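Local coordinates for protein aspartate aminotransferase (Giardia lamblia, PDB 3MEB) that probably interconverts L-aspartate and 2-oxoglutarate with oxaloacetate and L-glutamate, as a homodimeric aminotransferase that uses pyridoxal 5'-phosphate, at residues A103-M107 and F108-S112; S112-Q116 and E117-A121; L342-M345 and F346-N349. All blocks are in the same frame, centred on the assembly; numbering follows the deposited sequence.

Contact 1: A103-M107 and F108-S112. With EDO (1,2-ethanediol), chain I; EDO (1,2-ethanediol), chain G; EDO (1,2-ethanediol), chain H.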
loop_
_atom_site.group_PDB
_atom_site.type_symbol
_atom_site.label_atom_id
_atom_site.label_comp_id
_atom_site.label_asym_id
_atom_site.label_seq_id
_atom_site.Cartn_x
_atom_site.Cartn_y
_atom_site.Cartn_z
ATOM N N ALA A 103 2.832 -18.161 -1.805
ATOM C CA ALA A 103 1.474 -17.849 -1.302
ATOM C C ALA A 103 0.449 -18.892 -1.723
ATOM O O ALA A 103 -0.329 -19.358 -0.915
ATOM C CB ALA A 103 1.051 -16.436 -1.707
ATOM N N GLN A 104 0.465 -19.282 -2.980
ATOM C CA GLN A 104 -0.390 -20.378 -3.437
ATOM C C GLN A 104 -0.129 -21.696 -2.719
ATOM O O GLN A 104 -1.068 -22.371 -2.325
ATOM C CB GLN A 104 -0.203 -20.619 -4.909
ATOM C CG GLN A 104 -0.726 -19.495 -5.783
ATOM C CD GLN A 104 -0.405 -19.712 -7.237
ATOM O OE1 GLN A 104 0.377 -20.585 -7.566
ATOM N NE2 GLN A 104 -1.010 -18.917 -8.118
ATOM N N PHE A 105 1.142 -22.066 -2.578
ATOM C CA PHE A 105 1.498 -23.261 -1.817
ATOM C C PHE A 105 0.858 -23.272 -0.448
ATOM O O PHE A 105 0.288 -24.275 -0.065
ATOM C CB PHE A 105 3.037 -23.439 -1.753
ATOM C CG PHE A 105 3.506 -24.368 -0.697
ATOM C CD1 PHE A 105 3.606 -25.717 -0.948
ATOM C CD2 PHE A 105 3.849 -23.906 0.542
ATOM C CE1 PHE A 105 4.043 -26.609 0.036
ATOM C CE2 PHE A 105 4.302 -24.791 1.533
ATOM C CZ PHE A 105 4.383 -26.128 1.276
ATOM N N LEU A 106 0.952 -22.182 0.306
ATOM C CA LEU A 106 0.486 -22.169 1.674
ATOM C C LEU A 106 -1.023 -22.280 1.743
ATOM O O LEU A 106 -1.550 -23.005 2.567
ATOM C CB LEU A 106 0.928 -20.882 2.397
ATOM C CG LEU A 106 2.415 -20.781 2.795
ATOM C CD1 LEU A 106 2.698 -19.418 3.344
ATOM C CD2 LEU A 106 2.751 -21.848 3.820
ATOM N N MET A 107 -1.718 -21.604 0.833
ATOM C CA MET A 107 -3.170 -21.540 0.897
ATOM C C MET A 107 -3.801 -22.795 0.323
ATOM O O MET A 107 -4.693 -23.378 0.951
ATOM C CB MET A 107 -3.691 -20.355 0.110
ATOM C CG MET A 107 -5.191 -20.248 0.104
ATOM S SD MET A 107 -5.849 -20.055 1.750
ATOM C CE MET A 107 -4.982 -18.714 2.480
ATOM N N PHE A 108 -3.341 -23.195 -0.866
ATOM C CA PHE A 108 -3.992 -24.280 -1.631
ATOM C C PHE A 108 -3.287 -25.627 -1.587
ATOM O O PHE A 108 -3.843 -26.674 -2.030
ATOM C CB PHE A 108 -4.160 -23.803 -3.070
ATOM C CG PHE A 108 -4.900 -22.514 -3.191
ATOM C CD1 PHE A 108 -6.253 -22.442 -2.958
ATOM C CD2 PHE A 108 -4.235 -21.348 -3.548
ATOM C CE1 PHE A 108 -6.961 -21.245 -3.075
ATOM C CE2 PHE A 108 -4.936 -20.117 -3.647
ATOM C CZ PHE A 108 -6.319 -20.091 -3.411
ATOM N N GLY A 109 -2.078 -25.661 -1.050
ATOM C CA GLY A 109 -1.271 -26.861 -1.137
ATOM C C GLY A 109 -0.307 -26.954 -2.317
ATOM O O GLY A 109 -0.328 -26.154 -3.281
ATOM N N LYS A 110 0.580 -27.938 -2.218
ATOM C CA LYS A 110 1.640 -28.088 -3.184
ATOM C C LYS A 110 1.042 -28.689 -4.435
ATOM O O LYS A 110 0.347 -29.670 -4.329
ATOM C CB LYS A 110 2.730 -28.975 -2.619
ATOM C CG LYS A 110 3.797 -29.382 -3.614
ATOM C CD LYS A 110 4.586 -28.191 -4.149
ATOM C CE LYS A 110 5.932 -28.630 -4.757
ATOM N NZ LYS A 110 6.750 -27.458 -5.259
ATOM N N ASP A 111 1.267 -28.049 -5.588
ATOM C CA ASP A 111 0.716 -28.473 -6.884
ATOM C C ASP A 111 -0.764 -28.844 -6.815
ATOM O O ASP A 111 -1.180 -29.929 -7.271
ATOM C CB ASP A 111 1.490 -29.673 -7.436
ATOM C CG ASP A 111 2.934 -29.360 -7.691
ATOM O OD1 ASP A 111 3.208 -28.238 -8.203
ATOM O OD2 ASP A 111 3.786 -30.230 -7.388
ATOM N N SER A 112 -1.570 -27.954 -6.265
ATOM C CA SER A 112 -2.976 -28.251 -6.110
ATOM C C SER A 112 -3.621 -28.574 -7.474
ATOM O O SER A 112 -3.110 -28.198 -8.531
ATOM C CB SER A 112 -3.696 -27.082 -5.456
ATOM O OG SER A 112 -3.721 -25.925 -6.297
HETATM C C1 EDO I . -7.644 -26.846 -5.072
HETATM O O1 EDO I . -6.896 -27.762 -5.825
HETATM C C2 EDO I . -6.794 -26.085 -4.082
HETATM O O2 EDO I . -6.493 -26.860 -2.907
HETATM C C1 EDO G . 1.943 -23.539 -6.668
HETATM O O1 EDO G . 0.779 -24.239 -7.075
HETATM C C2 EDO G . 2.373 -23.997 -5.278
HETATM O O2 EDO G . 2.949 -25.310 -5.323
HETATM C C1 EDO H . 6.652 -23.873 -2.589
HETATM O O1 EDO H . 6.295 -24.349 -3.897
HETATM C C2 EDO H . 7.224 -25.016 -1.782
HETATM O O2 EDO H . 7.493 -26.075 -2.700
#
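Phe108 lays its ring against the side chain of Met107, its neighbour in sequence. Met107 CG sits over the middle of one ring face, 3.6 Å from the centroid, a CH-pi contact; SD lies above the face too, but at 5.2 Å from the centroid it makes a more distant Met-aromatic approach. Met107 CG is carried over the ring by chi1 (179°, anti to the backbone N), and the bend at chi2 brings SD above the same face. Phe108 N closes a helical turn on Gln104 O at 2.8 Å, while Phe108 O accepts a bond from a 1,2-ethanediol, probably picked up from the crystallisation liquor. Gly109 leaves helical geometry with phi of 93°, at which a CB would press on the preceding carbonyl oxygen. Gly109 N still bonds back to Phe105 O at 2.9 Å, but the bond is bent, with an N-H...O angle of 131°. Next, Lys110 brings CB to the edge of the Phe105 ring, 3.8 Å from Phe105 CD1, and its NZ donates to O2 of a second ethanediol, whose C2 lies over one face of that ring. Asp111 N reaches a third glycol, and Ser112 is the N-cap of the following helix. Here helix 97-108 gives way to a loop at Gly109, and Met107 and Phe108 both pack on Val271 of strand 269-274 in the central sheet of the aminotransferase fold.

Contact 2: S112-Q116 and E117-A121. With EDO (1,2-ethanediol), chain I.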
loop_
_atom_site.group_PDB
_atom_site.type_symbol
_atom_site.label_atom_id
_atom_site.label_comp_id
_atom_site.label_asym_id
_atom_site.label_seq_id
_atom_site.Cartn_x
_atom_site.Cartn_y
_atom_site.Cartn_z
ATOM N N SER A 112 -1.570 -27.954 -6.265
ATOM C CA SER A 112 -2.976 -28.251 -6.110
ATOM C C SER A 112 -3.621 -28.574 -7.474
ATOM O O SER A 112 -3.110 -28.198 -8.531
ATOM C CB SER A 112 -3.696 -27.082 -5.456
ATOM O OG SER A 112 -3.721 -25.925 -6.297
ATOM N N LYS A 113 -4.725 -29.287 -7.419
ATOM C CA LYS A 113 -5.554 -29.543 -8.608
ATOM C C LYS A 113 -5.960 -28.214 -9.268
ATOM O O LYS A 113 -5.890 -28.088 -10.477
ATOM C CB LYS A 113 -6.797 -30.364 -8.222
ATOM C CG LYS A 113 -7.728 -30.755 -9.372
ATOM C CD LYS A 113 -9.058 -31.256 -8.805
ATOM C CE LYS A 113 -9.908 -31.930 -9.842
ATOM N NZ LYS A 113 -10.741 -30.993 -10.603
ATOM N N ALA A 114 -6.314 -27.204 -8.465
ATOM C CA ALA A 114 -6.692 -25.903 -9.009
ATOM C C ALA A 114 -5.511 -25.234 -9.794
ATOM O O ALA A 114 -5.706 -24.693 -10.893
ATOM C CB ALA A 114 -7.194 -25.009 -7.912
ATOM N N ALA A 115 -4.301 -25.293 -9.243
ATOM C CA ALA A 115 -3.116 -24.764 -9.927
ATOM C C ALA A 115 -2.834 -25.522 -11.213
ATOM O O ALA A 115 -2.520 -24.921 -12.238
ATOM C CB ALA A 115 -1.861 -24.828 -9.007
ATOM N N GLN A 116 -2.894 -26.845 -11.140
ATOM C CA GLN A 116 -2.636 -27.705 -12.302
ATOM C C GLN A 116 -3.612 -27.445 -13.433
ATOM O O GLN A 116 -3.267 -27.623 -14.602
ATOM C CB GLN A 116 -2.723 -29.175 -11.898
ATOM C CG GLN A 116 -1.561 -29.602 -11.021
ATOM C CD GLN A 116 -1.169 -31.054 -11.234
ATOM O OE1 GLN A 116 -1.990 -31.882 -11.624
ATOM N NE2 GLN A 116 0.097 -31.368 -10.984
ATOM N N GLU A 117 -4.834 -27.048 -13.085
ATOM C CA GLU A 117 -5.839 -26.717 -14.083
ATOM C C GLU A 117 -5.843 -25.247 -14.556
ATOM O O GLU A 117 -6.678 -24.866 -15.365
ATOM C CB GLU A 117 -7.208 -27.089 -13.518
ATOM C CG GLU A 117 -7.321 -28.562 -13.191
ATOM C CD GLU A 117 -8.676 -28.961 -12.639
ATOM O OE1 GLU A 117 -9.410 -28.125 -12.101
ATOM O OE2 GLU A 117 -9.016 -30.130 -12.793
ATOM N N GLY A 118 -4.953 -24.424 -14.026
ATOM C CA GLY A 118 -4.817 -23.037 -14.478
ATOM C C GLY A 118 -5.877 -22.104 -13.926
ATOM O O GLY A 118 -6.140 -21.058 -14.506
ATOM N N ARG A 119 -6.456 -22.476 -12.782
ATOM C CA ARG A 119 -7.652 -21.801 -12.240
ATOM C C ARG A 119 -7.338 -20.664 -11.275
ATOM O O ARG A 119 -8.233 -19.897 -10.953
ATOM C CB ARG A 119 -8.540 -22.819 -11.543
ATOM C CG ARG A 119 -9.255 -23.748 -12.505
ATOM C CD ARG A 119 -9.706 -24.976 -11.793
ATOM N NE ARG A 119 -10.619 -24.668 -10.706
ATOM C CZ ARG A 119 -11.065 -25.546 -9.831
ATOM N NH1 ARG A 119 -10.699 -26.820 -9.901
ATOM N NH2 ARG A 119 -11.893 -25.146 -8.894
ATOM N N ILE A 120 -6.072 -20.540 -10.843
ATOM C CA ILE A 120 -5.703 -19.564 -9.823
ATOM C C ILE A 120 -5.059 -18.296 -10.368
ATOM O O ILE A 120 -3.990 -18.348 -11.018
ATOM C CB ILE A 120 -4.741 -20.131 -8.767
ATOM C CG1 ILE A 120 -5.267 -21.420 -8.134
ATOM C CG2 ILE A 120 -4.525 -19.101 -7.639
ATOM C CD1 ILE A 120 -4.162 -22.159 -7.220
ATOM N N ALA A 121 -5.696 -17.159 -10.081
ATOM C CA ALA A 121 -5.188 -15.855 -10.433
ATOM C C ALA A 121 -4.679 -15.188 -9.156
ATOM O O ALA A 121 -5.474 -14.945 -8.262
ATOM C CB ALA A 121 -6.283 -15.037 -11.056
HETATM C C1 EDO I . -7.644 -26.846 -5.072
HETATM O O1 EDO I . -6.896 -27.762 -5.825
HETATM C C2 EDO I . -6.794 -26.085 -4.082
HETATM O O2 EDO I . -6.493 -26.860 -2.907
HETATM O O HOH W 1 -12.113 -28.898 -9.001
#
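Glu117 is gripped by two cations, one at each carboxylate oxygen. Lys113 NZ meets Glu117 OE2 at 2.9 Å on its syn side but 30° out of the carboxylate plane, whereas Arg119 NH1 approaches Glu117 OE1 at 2.9 Å with that oxygen in the guanidinium plane. A water accepts from both Lys113 NZ and Arg119 NH1 and so links the two cations of the salt-bridge network. The Lys113 chain runs out extended and turns only at its end, chi4 -86°, which swings NZ onto the acid. Arg119 is held further by the backbone oxygens of Val263 and His293, which take its NH2 and NE.

At the start of helix 113-116, Ser112 OG accepts from Ala115 N at 3.1 Å as an N-cap. The other end is a Schellman motif: Gly118, with positive phi, ends the helix, and Arg119 N returns to Ala114 O at 3.0 Å while Gly118 N bonds to Ala115 O. The chain then passes directly into strand 120-125.

Ala114 CB lies over the centre of one guanidinium face of Arg119, and it also touches Ile120 CG1 at 4.1 Å. Ile120 CD1 packs against Ala115 CB at 4.0 Å and comes close to Ala115 N as well, so that the CG1-CD1 arm lies against the short helix.

Contact 3: L342-M345 and F346-N349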
loop_
_atom_site.group_PDB
_atom_site.type_symbol
_atom_site.label_atom_id
_atom_site.label_comp_id
_atom_site.label_asym_id
_atom_site.label_seq_id
_atom_site.Cartn_x
_atom_site.Cartn_y
_atom_site.Cartn_z
ATOM N N LEU A 342 14.024 -23.751 6.487
ATOM C CA LEU A 342 13.304 -22.591 7.013
ATOM C C LEU A 342 11.790 -22.807 7.041
ATOM O O LEU A 342 11.130 -22.309 7.952
ATOM C CB LEU A 342 13.659 -21.304 6.275
ATOM C CG LEU A 342 15.111 -20.879 6.282
ATOM C CD1 LEU A 342 15.227 -19.521 5.583
ATOM C CD2 LEU A 342 15.638 -20.836 7.704
ATOM N N LEU A 343 11.246 -23.524 6.063
ATOM C CA LEU A 343 9.797 -23.794 6.050
ATOM C C LEU A 343 9.447 -24.638 7.249
ATOM O O LEU A 343 8.494 -24.356 7.956
ATOM C CB LEU A 343 9.344 -24.492 4.776
ATOM C CG LEU A 343 7.843 -24.863 4.702
ATOM C CD1 LEU A 343 6.878 -23.653 4.828
ATOM C CD2 LEU A 343 7.565 -25.626 3.397
ATOM N N GLN A 344 10.236 -25.670 7.519
ATOM C CA GLN A 344 9.982 -26.476 8.718
ATOM C C GLN A 344 10.107 -25.644 10.000
ATOM O O GLN A 344 9.287 -25.766 10.926
ATOM C CB GLN A 344 10.895 -27.706 8.776
ATOM C CG GLN A 344 10.471 -28.686 9.876
ATOM C CD GLN A 344 8.994 -29.104 9.752
ATOM O OE1 GLN A 344 8.218 -28.978 10.710
ATOM N NE2 GLN A 344 8.603 -29.568 8.563
ATOM N N MET A 345 11.138 -24.808 10.060
ATOM C CA MET A 345 11.314 -23.903 11.186
ATOM C C MET A 345 10.088 -23.002 11.329
ATOM O O MET A 345 9.556 -22.845 12.423
ATOM C CB MET A 345 12.583 -23.062 11.016
ATOM C CG MET A 345 12.913 -22.164 12.228
ATOM S SD MET A 345 14.387 -21.163 11.971
ATOM C CE MET A 345 15.653 -22.462 11.887
ATOM N N PHE A 346 9.648 -22.419 10.227
ATOM C CA PHE A 346 8.419 -21.616 10.227
ATOM C C PHE A 346 7.240 -22.363 10.828
ATOM O O PHE A 346 6.543 -21.842 11.704
ATOM C CB PHE A 346 8.068 -21.203 8.821
ATOM C CG PHE A 346 6.712 -20.571 8.710
ATOM C CD1 PHE A 346 6.441 -19.365 9.344
ATOM C CD2 PHE A 346 5.723 -21.180 7.992
ATOM C CE1 PHE A 346 5.170 -18.787 9.250
ATOM C CE2 PHE A 346 4.478 -20.611 7.893
ATOM C CZ PHE A 346 4.209 -19.405 8.535
ATOM N N TYR A 347 6.999 -23.580 10.359
ATOM C CA TYR A 347 5.860 -24.357 10.881
ATOM C C TYR A 347 5.955 -24.613 12.384
ATOM O O TYR A 347 4.934 -24.557 13.081
ATOM C CB TYR A 347 5.740 -25.704 10.182
ATOM C CG TYR A 347 5.307 -25.741 8.734
ATOM C CD1 TYR A 347 4.460 -24.763 8.173
ATOM C CD2 TYR A 347 5.687 -26.815 7.922
ATOM C CE1 TYR A 347 4.048 -24.855 6.833
ATOM C CE2 TYR A 347 5.270 -26.900 6.583
ATOM C CZ TYR A 347 4.453 -25.932 6.064
ATOM O OH TYR A 347 4.065 -26.056 4.750
ATOM N N ASP A 348 7.158 -24.964 12.864
ATOM C CA ASP A 348 7.446 -25.143 14.293
ATOM C C ASP A 348 7.197 -23.830 15.075
ATOM O O ASP A 348 6.647 -23.837 16.179
ATOM C CB ASP A 348 8.932 -25.532 14.529
ATOM C CG ASP A 348 9.311 -26.915 13.962
ATOM O OD1 ASP A 348 8.439 -27.692 13.581
ATOM O OD2 ASP A 348 10.512 -27.257 13.930
ATOM N N ASN A 349 7.597 -22.705 14.473
ATOM C CA ASN A 349 7.467 -21.400 15.107
ATOM C C ASN A 349 5.991 -21.018 15.327
ATOM O O ASN A 349 5.612 -20.554 16.405
ATOM C CB ASN A 349 8.106 -20.305 14.238
ATOM C CG ASN A 349 9.639 -20.346 14.190
ATOM O OD1 ASN A 349 10.220 -19.701 13.299
ATOM N ND2 ASN A 349 10.294 -21.069 15.104
#
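Leu343 and Tyr347, one helical turn apart, meet side chain to ring. Leu343 CD1 sits over one face of the Tyr347 ring, 3.9 Å from the centroid and displaced toward the rim on the side of the hydroxyl, so that its nearest ring atom is Tyr347 CZ at 3.5 Å. This is a CH-pi contact. Leu343 CG also leans on the ring, and CD2 comes up beside the OH. The two first torsions differ but bring the groups together: Leu343 sends CG anti to its backbone N (chi1 178°), whereas Tyr347 sets its ring carbon CG beside the backbone N (chi1 -70°), which tips the ring back over the preceding turn. The same methyl, Leu343 CD1, touches Phe346 CD2 at 4.2 Å, meeting that second ring obliquely.

Four backbone bonds run from residue i+4 to residue i. Phe346 N to Leu342 O is the shortest at 2.7 Å, and Asn349 N to Met345 O follows at 2.8 Å; Tyr347 N and Asp348 N reach Leu343 O and Gln344 O in the same pattern, that of a regular alpha helix.

Among the polar side chains, Asn349 folds back beside the preceding turn: its OD1 lies 3.8 Å from Met345 CG and accepts from Ala71 N, a tie to the first turn of helix 70-81. Gln344 and Asp348 lie on the exposed side.

The segment belongs to the long helix 340-370. Leu343 and Tyr347 face Phe105 of helix 97-108, Met345 and Asn349 touch Pro70 of helix 70-81, and Phe346 stacks on Phe279 while also touching Ile336 of helix 327-337.

Contacts 1 and 2 are consecutive, sharing Ser112: the chain leaves helix 97-108, turns through the short helix 113-116 and enters strand 120-125, an outermost strand of the seven-stranded mixed sheet. Their centres are 10 Å apart, and Ile120 ties them together, its CD1 lying 3.8 Å from Phe108 CD2. Contact 3 comes much later, on helix 340-370, with its centre 16 Å from that of contact 1; there Phe105 CE2 meets Tyr347 OH at 3.5 Å. Contacts 2 and 3 do not touch, their nearest atoms being about 13 Å apart. Helix 97-108 thus packs on the sheet and, through Phe105, on helix 340-370, with the side chain of Met107 about 11 Å from the bound pyridoxal phosphate.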